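Side-chain contacts in polyporopepsin (Irpex lacteus, PDB 1WKR), which cleaves proteins with broad specificity and clots milk as an aspartic endopeptidase of the pepsin-like A1 family: residues Y46-T49 / S50-A54; V107-V110 / D111-V114; P178-T182 / S183-A187; T311-R315 / F316-Y320. One frame throughout, in Å; residues are numbered along the deposited sequence.

Interaction 1 of 4, residues Y46-T49 / S50-A54; sequences YVKT and STSSA
The hydroxyls of Tyr46 and Ser52 meet across a tight reversal of the chain, with Tyr46 OH 2.7 Å from Ser52 OG. In Tyr46, CG stands anti to the backbone N (chi1 -179°), which carries the ring across the reversal to the far arm. Ser52 uses the same kind of first torsion and sends its oxygen back, so that OG comes obliquely at the phenol end, 3.6 Å from CZ of Tyr46.

Between these two residues the backbone makes a type I beta turn from Thr49 to Ser52. Ser52 N donates to Thr49 O at 3.0 Å, and the bond is fairly straight at 156°. The donor sits well above the carbonyl plane, 53° out of it. A water bridges the same two residues, giving one proton to Thr49 O and the other to Ser52 O, so the Thr49 carbonyl is gripped twice.

The Thr49 and Thr51 side chains run alongside each other, their OG1 atoms 3.1 Å apart, and each hydroxyl has a hydrogen bond outside the turn: Thr49 OG1 bonds Ser22 N, and Thr51 OG1 bonds Asp75 OD1. The other carboxylate oxygen of Asp75 holds Tyr46 OH. A phenylalanine in place of Tyr46 would probably leave Asp75 OD2 without its phenol partner and take away the oxygen that Ser52 OG approaches.

This surface turn leads into strand 53-55, where Ser53 pairs through its backbone with Thr74. Strand 67-79 also supplies Asp75 and Tyr73, whose ring meets that of Tyr46 edge-to-face, while Tyr27 of strand 25-32 touches Tyr46 as well.

Interaction 2 of 4, residues V107-V110 / D111-V114; sequences VGPV and DLTV
Val110 O is held by both donors of Thr113, in a short 3-10 turn of the loop that follows strand 103-106 of this pepsin-like fold. The hydroxyl bond is the shorter, with Thr113 OG1 2.7 Å from Val110 O, and it lies in the carbonyl plane. Thr113 N reaches the same oxygen at 2.9 Å from above that plane. Because OG1 is set between the backbone N and the carbonyl carbon (chi1 67°), it faces back over the preceding turn, where it also passes 3.7 Å from Val110 CG2. A valine in place of Thr113 would probably leave Val110 O with the amide bond alone from this residue and Ile125 N without its acceptor.

One residue earlier the pattern recurs through the backbone, since Leu112 N donates to Pro109 O at 3.2 Å along a nearly straight path of 167°. The side chains of these two residues run alongside each other, with Pro109 CD 4.1 Å from Leu112 CD1. Farther out, backbone bonds join Val107 to Asp32 and Gly108 to Ser35. The Leu112 side chain lies about 8 Å from those of Asp32 and Asp212, so the turn borders the active-site region. The turn is tied to the loop beyond the catalytic Asp32 by a second bond to Pro109 O, given by Ser36 OG.

Interaction 3 of 4, residues P178-T182 / S183-A187; sequences PITST and SPASA
Thr182 O accepts from Ser186 N at 2.9 Å, closing a bend that contains a cis peptide bond before Pro184 and runs into the 3-10 segment 185-187. The bond is distinctly bent, at 135°. This loop leads from strand 175-178, in the sheet that joins the two lobes of a pepsin-like protease, to strand 190-197 of the C-terminal lobe.

An ST turn stiffens the first arm: Thr182 N donates to Thr180 OG1 at 3.1 Å. Here OG1 is anti to the backbone N (chi1 -179°) and CG2 takes the place between the backbone N and the carbonyl carbon, from which the methyl reaches Ala185 CB at 3.8 Å. Thr180 OG1 also bonds Asn192 ND2, so this oxygen accepts from both Thr182 N and Asn192 ND2.

Ser186 turns its CB to two carbonyl oxygens, 3.1 Å from Thr180 O and 3.3 Å from Thr182 O. Ala185 turns toward the first arm, and both it and Thr180 rest on Ala208 of strand 207-211. Just before the ST turn, Ile179 adds a looser touch through its short branch, CG2 lying 3.9 Å from Ser186 O.

Interaction 4 of 4, residues T311-R315 / F316-Y320; sequences TFLER and FYSVY
Phe312 meets Phe316 obliquely, their planes at 33° and their centroids 4.8 Å apart. Phe316 CD2 stands over one face of the Phe312 ring, offset toward its rim and 3.6 Å from CZ. This follows from CG of Phe312 being anti to the backbone N (chi1 177°), which brings the end of the ring toward residues 316-320.

Leu313 comes next. Its carbonyl O receives only a weak bond from Phe316 N at 3.4 Å, while its two methyls divide the strand between them: Leu313 CD2 lies 3.6 Å from Ser318 OG, and Leu313 CD1 is equally near Tyr320 OH. Those hydroxyls are joined, Tyr320 OH donating to Ser318 OG at 2.8 Å beside the apolar leucine.

Arg315 presents its carbonyl O over one face of the Phe316 ring, 3.3 Å from CG. Its bent side chain leads away, and the guanidinium bonds Ala337 O and Asn270 OD1.

The contact thus folds the end of helix 310-313 back against the strand that follows. That strand, 316-321, runs between strands 142-146 and 326-331, antiparallel to both, in the sheet joining the lobes. Leu313 and Tyr320 also pack on Val211 of strand 207-211, next to the catalytic Asp212.

Four local contacts illustrate how chemistry follows place in one fold. Interaction 4 is buried and chiefly aromatic and aliphatic. Interaction 1, about 35 Å from it between centres, is a surface turn built from hydroxyls, a water and an outside carboxylate. Interaction 2 is also at the surface and interaction 3 is partly buried; each is a loop with a 3-10 segment in which backbone carbonyls are the main acceptors. These two touch, Leu112 CD2 and Pro109 CG lying against Ala187 O, whereas the other pairs do not. Interactions 2 and 4 both approach the catalytic aspartates. Strand 316-321 of interaction 4 and strand 175-178, from whose end interaction 3 departs, belong to the interlobe sheet, while interaction 1 lies far from the active site.

Interaction 1 of 4, residues Y46-T49 / S50-A54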
# COMPACT_ATOMS: atom_id res chain seq x y z
N TYR A 46 3.89 -3.59 23.90
CA TYR A 46 2.59 -2.92 24.12
C TYR A 46 2.57 -2.33 25.54
O TYR A 46 2.63 -3.08 26.52
CB TYR A 46 1.47 -3.91 23.97
CG TYR A 46 0.06 -3.40 24.15
CD1 TYR A 46 -0.31 -2.11 23.76
CD2 TYR A 46 -0.92 -4.24 24.67
CE1 TYR A 46 -1.62 -1.67 23.92
CE2 TYR A 46 -2.22 -3.81 24.81
CZ TYR A 46 -2.54 -2.57 24.43
OH TYR A 46 -3.90 -2.20 24.56
N VAL A 47 2.43 -1.03 25.63
CA VAL A 47 2.34 -0.33 26.95
C VAL A 47 0.88 -0.25 27.31
O VAL A 47 0.07 0.47 26.62
CB VAL A 47 2.96 1.00 26.84
CG1 VAL A 47 2.84 1.71 28.22
CG2 VAL A 47 4.48 0.83 26.47
N LYS A 48 0.44 -0.95 28.33
CA LYS A 48 -0.96 -1.05 28.73
C LYS A 48 -1.30 0.06 29.70
O LYS A 48 -0.68 0.24 30.78
CB LYS A 48 -1.21 -2.40 29.39
CG LYS A 48 -1.08 -3.50 28.33
CD LYS A 48 -1.42 -4.88 28.99
CE LYS A 48 -1.30 -6.02 27.95
NZ LYS A 48 -1.63 -7.33 28.61
N THR A 49 -2.28 0.88 29.36
CA THR A 49 -2.76 1.97 30.17
C THR A 49 -4.20 1.73 30.46
O THR A 49 -4.80 0.73 30.13
CB THR A 49 -2.59 3.32 29.44
OG1 THR A 49 -3.46 3.32 28.26
CG2 THR A 49 -1.17 3.54 29.00
N SER A 50 -4.84 2.76 31.12
CA SER A 50 -6.18 2.53 31.55
C SER A 50 -7.24 2.40 30.46
O SER A 50 -8.28 1.83 30.63
CB SER A 50 -6.68 3.73 32.43
OG SER A 50 -6.76 4.92 31.67
N THR A 51 -6.85 2.82 29.22
CA THR A 51 -7.78 2.70 28.09
C THR A 51 -7.63 1.29 27.38
O THR A 51 -8.41 1.02 26.48
CB THR A 51 -7.51 3.77 27.06
OG1 THR A 51 -6.15 3.88 26.74
CG2 THR A 51 -7.96 5.20 27.61
N SER A 52 -6.66 0.51 27.76
CA SER A 52 -6.51 -0.87 27.21
C SER A 52 -7.57 -1.78 27.82
O SER A 52 -7.68 -1.79 29.09
CB SER A 52 -5.10 -1.36 27.54
OG SER A 52 -4.95 -2.70 27.05
N SER A 53 -8.21 -2.59 27.06
CA SER A 53 -9.14 -3.60 27.55
C SER A 53 -8.99 -4.86 26.79
O SER A 53 -8.80 -4.90 25.56
CB SER A 53 -10.60 -3.11 27.29
OG SER A 53 -10.85 -1.95 28.16
N ALA A 54 -9.06 -5.95 27.52
CA ALA A 54 -9.03 -7.25 26.90
C ALA A 54 -10.23 -7.61 26.22
O ALA A 54 -11.29 -6.92 26.22
CB ALA A 54 -8.97 -8.28 28.09
O HOH W 1 -6.67 -1.23 31.57

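Interaction 2 of 4, residues V107-V110 / D111-V114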
# COMPACT_ATOMS: atom_id res chain seq x y z
N VAL A 107 -5.78 -0.37 6.77
CA VAL A 107 -6.75 0.53 6.09
C VAL A 107 -7.32 -0.10 4.81
O VAL A 107 -8.00 0.58 4.04
CB VAL A 107 -6.17 1.94 5.87
CG1 VAL A 107 -6.16 2.72 7.20
CG2 VAL A 107 -4.74 1.91 5.28
N GLY A 108 -7.15 -1.41 4.68
CA GLY A 108 -7.91 -2.22 3.72
C GLY A 108 -9.37 -2.25 4.13
O GLY A 108 -9.78 -1.75 5.20
N PRO A 109 -10.21 -2.85 3.30
CA PRO A 109 -11.66 -2.96 3.61
C PRO A 109 -11.86 -3.93 4.77
O PRO A 109 -11.18 -4.93 4.92
CB PRO A 109 -12.27 -3.51 2.32
CG PRO A 109 -11.22 -3.17 1.27
CD PRO A 109 -9.91 -3.41 1.97
N VAL A 110 -12.90 -3.62 5.59
CA VAL A 110 -13.12 -4.43 6.81
C VAL A 110 -13.35 -5.87 6.51
O VAL A 110 -13.05 -6.72 7.41
CB VAL A 110 -14.30 -3.82 7.64
CG1 VAL A 110 -15.61 -3.87 6.91
CG2 VAL A 110 -14.36 -4.45 9.04
N ASP A 111 -13.84 -6.26 5.34
CA ASP A 111 -14.10 -7.68 5.07
C ASP A 111 -12.90 -8.54 5.21
O ASP A 111 -13.02 -9.79 5.48
CB ASP A 111 -14.84 -7.88 3.72
CG ASP A 111 -14.03 -7.56 2.50
OD1 ASP A 111 -12.89 -7.10 2.55
OD2 ASP A 111 -14.54 -7.70 1.36
N LEU A 112 -11.67 -8.04 5.09
CA LEU A 112 -10.45 -8.84 5.22
C LEU A 112 -10.25 -9.32 6.64
O LEU A 112 -9.49 -10.23 6.90
CB LEU A 112 -9.22 -8.08 4.73
CG LEU A 112 -9.22 -7.69 3.25
CD1 LEU A 112 -7.96 -6.88 2.93
CD2 LEU A 112 -9.28 -8.89 2.33
N THR A 113 -10.87 -8.61 7.62
CA THR A 113 -10.72 -9.01 9.06
C THR A 113 -11.50 -10.25 9.42
O THR A 113 -11.23 -10.81 10.47
CB THR A 113 -11.13 -7.84 10.01
OG1 THR A 113 -12.51 -7.59 9.88
CG2 THR A 113 -10.34 -6.55 9.70
N VAL A 114 -12.50 -10.61 8.62
CA VAL A 114 -13.36 -11.79 8.97
C VAL A 114 -12.49 -13.03 8.84
O VAL A 114 -11.91 -13.29 7.76
CB VAL A 114 -14.58 -11.83 8.02
CG1 VAL A 114 -15.38 -13.12 8.28
CG2 VAL A 114 -15.44 -10.58 8.25

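Interaction 3 of 4, residues P178-T182 / S183-A187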
# COMPACT_ATOMS: atom_id res chain seq x y z
N PRO A 178 -15.33 1.96 -9.85
CA PRO A 178 -15.93 1.17 -8.77
C PRO A 178 -15.04 0.05 -8.31
O PRO A 178 -14.26 -0.48 -9.13
CB PRO A 178 -17.22 0.59 -9.39
CG PRO A 178 -17.46 1.38 -10.65
CD PRO A 178 -16.06 1.77 -11.15
N ILE A 179 -15.15 -0.38 -7.05
CA ILE A 179 -14.48 -1.58 -6.68
C ILE A 179 -14.93 -2.70 -7.58
O ILE A 179 -16.13 -2.87 -7.85
CB ILE A 179 -14.70 -1.92 -5.17
CG1 ILE A 179 -14.12 -0.82 -4.32
CG2 ILE A 179 -14.05 -3.28 -4.85
CD1 ILE A 179 -12.73 -0.27 -4.66
N THR A 180 -14.01 -3.51 -8.07
CA THR A 180 -14.32 -4.58 -9.03
C THR A 180 -15.27 -5.61 -8.39
O THR A 180 -15.25 -5.87 -7.20
CB THR A 180 -13.00 -5.28 -9.42
OG1 THR A 180 -13.32 -6.29 -10.39
CG2 THR A 180 -12.30 -5.94 -8.28
N SER A 181 -16.07 -6.16 -9.30
CA SER A 181 -16.97 -7.26 -8.92
C SER A 181 -16.26 -8.58 -8.90
O SER A 181 -16.83 -9.59 -8.42
CB SER A 181 -18.16 -7.38 -9.92
OG SER A 181 -17.66 -7.77 -11.18
N THR A 182 -15.05 -8.67 -9.41
CA THR A 182 -14.31 -9.92 -9.56
C THR A 182 -13.62 -10.30 -8.31
O THR A 182 -12.88 -9.44 -7.71
CB THR A 182 -13.31 -9.79 -10.71
OG1 THR A 182 -14.07 -9.66 -11.92
CG2 THR A 182 -12.43 -10.96 -10.80
N SER A 183 -13.80 -11.49 -7.79
CA SER A 183 -13.17 -12.02 -6.63
C SER A 183 -11.86 -12.76 -6.95
O SER A 183 -11.82 -13.40 -8.06
CB SER A 183 -14.18 -12.99 -5.89
OG SER A 183 -13.60 -13.44 -4.58
N PRO A 184 -10.84 -12.79 -6.15
CA PRO A 184 -10.82 -12.19 -4.79
C PRO A 184 -10.37 -10.73 -4.74
O PRO A 184 -10.35 -10.18 -3.61
CB PRO A 184 -9.83 -13.08 -4.04
CG PRO A 184 -8.85 -13.54 -5.11
CD PRO A 184 -9.65 -13.62 -6.38
N ALA A 185 -10.02 -10.08 -5.86
CA ALA A 185 -9.64 -8.66 -5.79
C ALA A 185 -10.69 -7.81 -5.14
O ALA A 185 -10.37 -6.83 -4.46
CB ALA A 185 -9.41 -8.13 -7.21
N SER A 186 -11.98 -8.18 -5.26
CA SER A 186 -13.09 -7.44 -4.68
C SER A 186 -13.05 -7.34 -3.16
O SER A 186 -13.75 -6.44 -2.62
CB SER A 186 -14.41 -8.07 -5.13
OG SER A 186 -14.46 -9.42 -4.60
N ALA A 187 -12.31 -8.18 -2.49
CA ALA A 187 -12.22 -8.12 -1.01
C ALA A 187 -11.30 -7.02 -0.57
O ALA A 187 -11.28 -6.62 0.59
CB ALA A 187 -11.73 -9.48 -0.50

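Interaction 4 of 4, residues T311-R315 / F316-Y320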
# COMPACT_ATOMS: atom_id res chain seq x y z
N THR A 311 5.49 1.75 -5.23
CA THR A 311 6.29 2.34 -6.28
C THR A 311 5.41 2.96 -7.35
O THR A 311 5.82 3.93 -8.00
CB THR A 311 7.27 1.33 -6.87
OG1 THR A 311 6.54 0.08 -7.18
CG2 THR A 311 8.45 1.04 -5.95
N PHE A 312 4.19 2.45 -7.55
CA PHE A 312 3.22 3.08 -8.42
C PHE A 312 2.63 4.31 -7.73
O PHE A 312 2.51 5.41 -8.36
CB PHE A 312 2.11 2.04 -8.73
CG PHE A 312 0.96 2.56 -9.58
CD1 PHE A 312 -0.16 3.12 -8.98
CD2 PHE A 312 0.97 2.44 -10.96
CE1 PHE A 312 -1.23 3.56 -9.73
CE2 PHE A 312 -0.13 2.90 -11.71
CZ PHE A 312 -1.20 3.48 -11.07
N LEU A 313 2.27 4.19 -6.46
CA LEU A 313 1.62 5.26 -5.73
C LEU A 313 2.52 6.41 -5.40
O LEU A 313 2.06 7.51 -5.08
CB LEU A 313 0.98 4.68 -4.47
CG LEU A 313 -0.11 3.64 -4.75
CD1 LEU A 313 -0.51 2.91 -3.49
CD2 LEU A 313 -1.32 4.29 -5.39
N GLU A 314 3.86 6.24 -5.49
CA GLU A 314 4.76 7.38 -5.43
C GLU A 314 4.53 8.38 -6.56
O GLU A 314 4.98 9.52 -6.48
CB GLU A 314 6.22 6.93 -5.41
CG GLU A 314 6.68 6.34 -4.09
CD GLU A 314 8.06 5.76 -4.15
OE1 GLU A 314 8.35 5.05 -5.15
OE2 GLU A 314 8.87 5.95 -3.24
N ARG A 315 3.85 7.94 -7.61
CA ARG A 315 3.58 8.76 -8.79
C ARG A 315 2.13 9.16 -8.95
O ARG A 315 1.84 9.97 -9.85
CB ARG A 315 4.07 8.04 -10.03
CG ARG A 315 5.55 7.69 -10.03
CD ARG A 315 6.45 8.90 -10.04
NE ARG A 315 7.90 8.59 -9.97
CZ ARG A 315 8.78 9.09 -10.78
NH1 ARG A 315 8.50 9.79 -11.89
NH2 ARG A 315 10.09 8.83 -10.53
N PHE A 316 1.20 8.63 -8.15
CA PHE A 316 -0.23 8.91 -8.28
C PHE A 316 -0.85 9.07 -6.95
O PHE A 316 -0.62 8.25 -6.02
CB PHE A 316 -0.92 7.79 -9.07
CG PHE A 316 -0.35 7.65 -10.48
CD1 PHE A 316 -0.72 8.57 -11.46
CD2 PHE A 316 0.55 6.66 -10.80
CE1 PHE A 316 -0.18 8.52 -12.70
CE2 PHE A 316 1.08 6.61 -12.09
CZ PHE A 316 0.73 7.54 -13.00
N TYR A 317 -1.69 10.06 -6.79
CA TYR A 317 -2.49 10.26 -5.56
C TYR A 317 -3.63 9.24 -5.57
O TYR A 317 -4.23 9.02 -6.64
CB TYR A 317 -3.07 11.68 -5.57
CG TYR A 317 -3.76 12.09 -4.29
CD1 TYR A 317 -3.04 12.20 -3.10
CD2 TYR A 317 -5.11 12.45 -4.27
CE1 TYR A 317 -3.63 12.64 -1.92
CE2 TYR A 317 -5.68 12.94 -3.10
CZ TYR A 317 -4.96 13.02 -1.97
OH TYR A 317 -5.54 13.52 -0.78
N SER A 318 -3.96 8.66 -4.43
CA SER A 318 -5.01 7.59 -4.40
C SER A 318 -6.01 7.87 -3.33
O SER A 318 -5.73 8.36 -2.25
CB SER A 318 -4.34 6.22 -4.25
OG SER A 318 -3.49 6.12 -3.11
N VAL A 319 -7.27 7.52 -3.67
CA VAL A 319 -8.43 7.78 -2.81
C VAL A 319 -9.18 6.44 -2.60
O VAL A 319 -9.61 5.84 -3.54
CB VAL A 319 -9.36 8.84 -3.41
CG1 VAL A 319 -10.52 9.10 -2.42
CG2 VAL A 319 -8.59 10.14 -3.73
N TYR A 320 -9.32 6.08 -1.33
CA TYR A 320 -9.89 4.79 -0.92
C TYR A 320 -11.25 5.15 -0.28
O TYR A 320 -11.32 5.56 0.87
CB TYR A 320 -8.98 4.08 0.06
CG TYR A 320 -7.59 3.87 -0.54
CD1 TYR A 320 -6.64 4.85 -0.45
CD2 TYR A 320 -7.30 2.71 -1.25
CE1 TYR A 320 -5.40 4.74 -1.08
CE2 TYR A 320 -6.01 2.57 -1.87
CZ TYR A 320 -5.13 3.60 -1.76
OH TYR A 320 -3.88 3.48 -2.40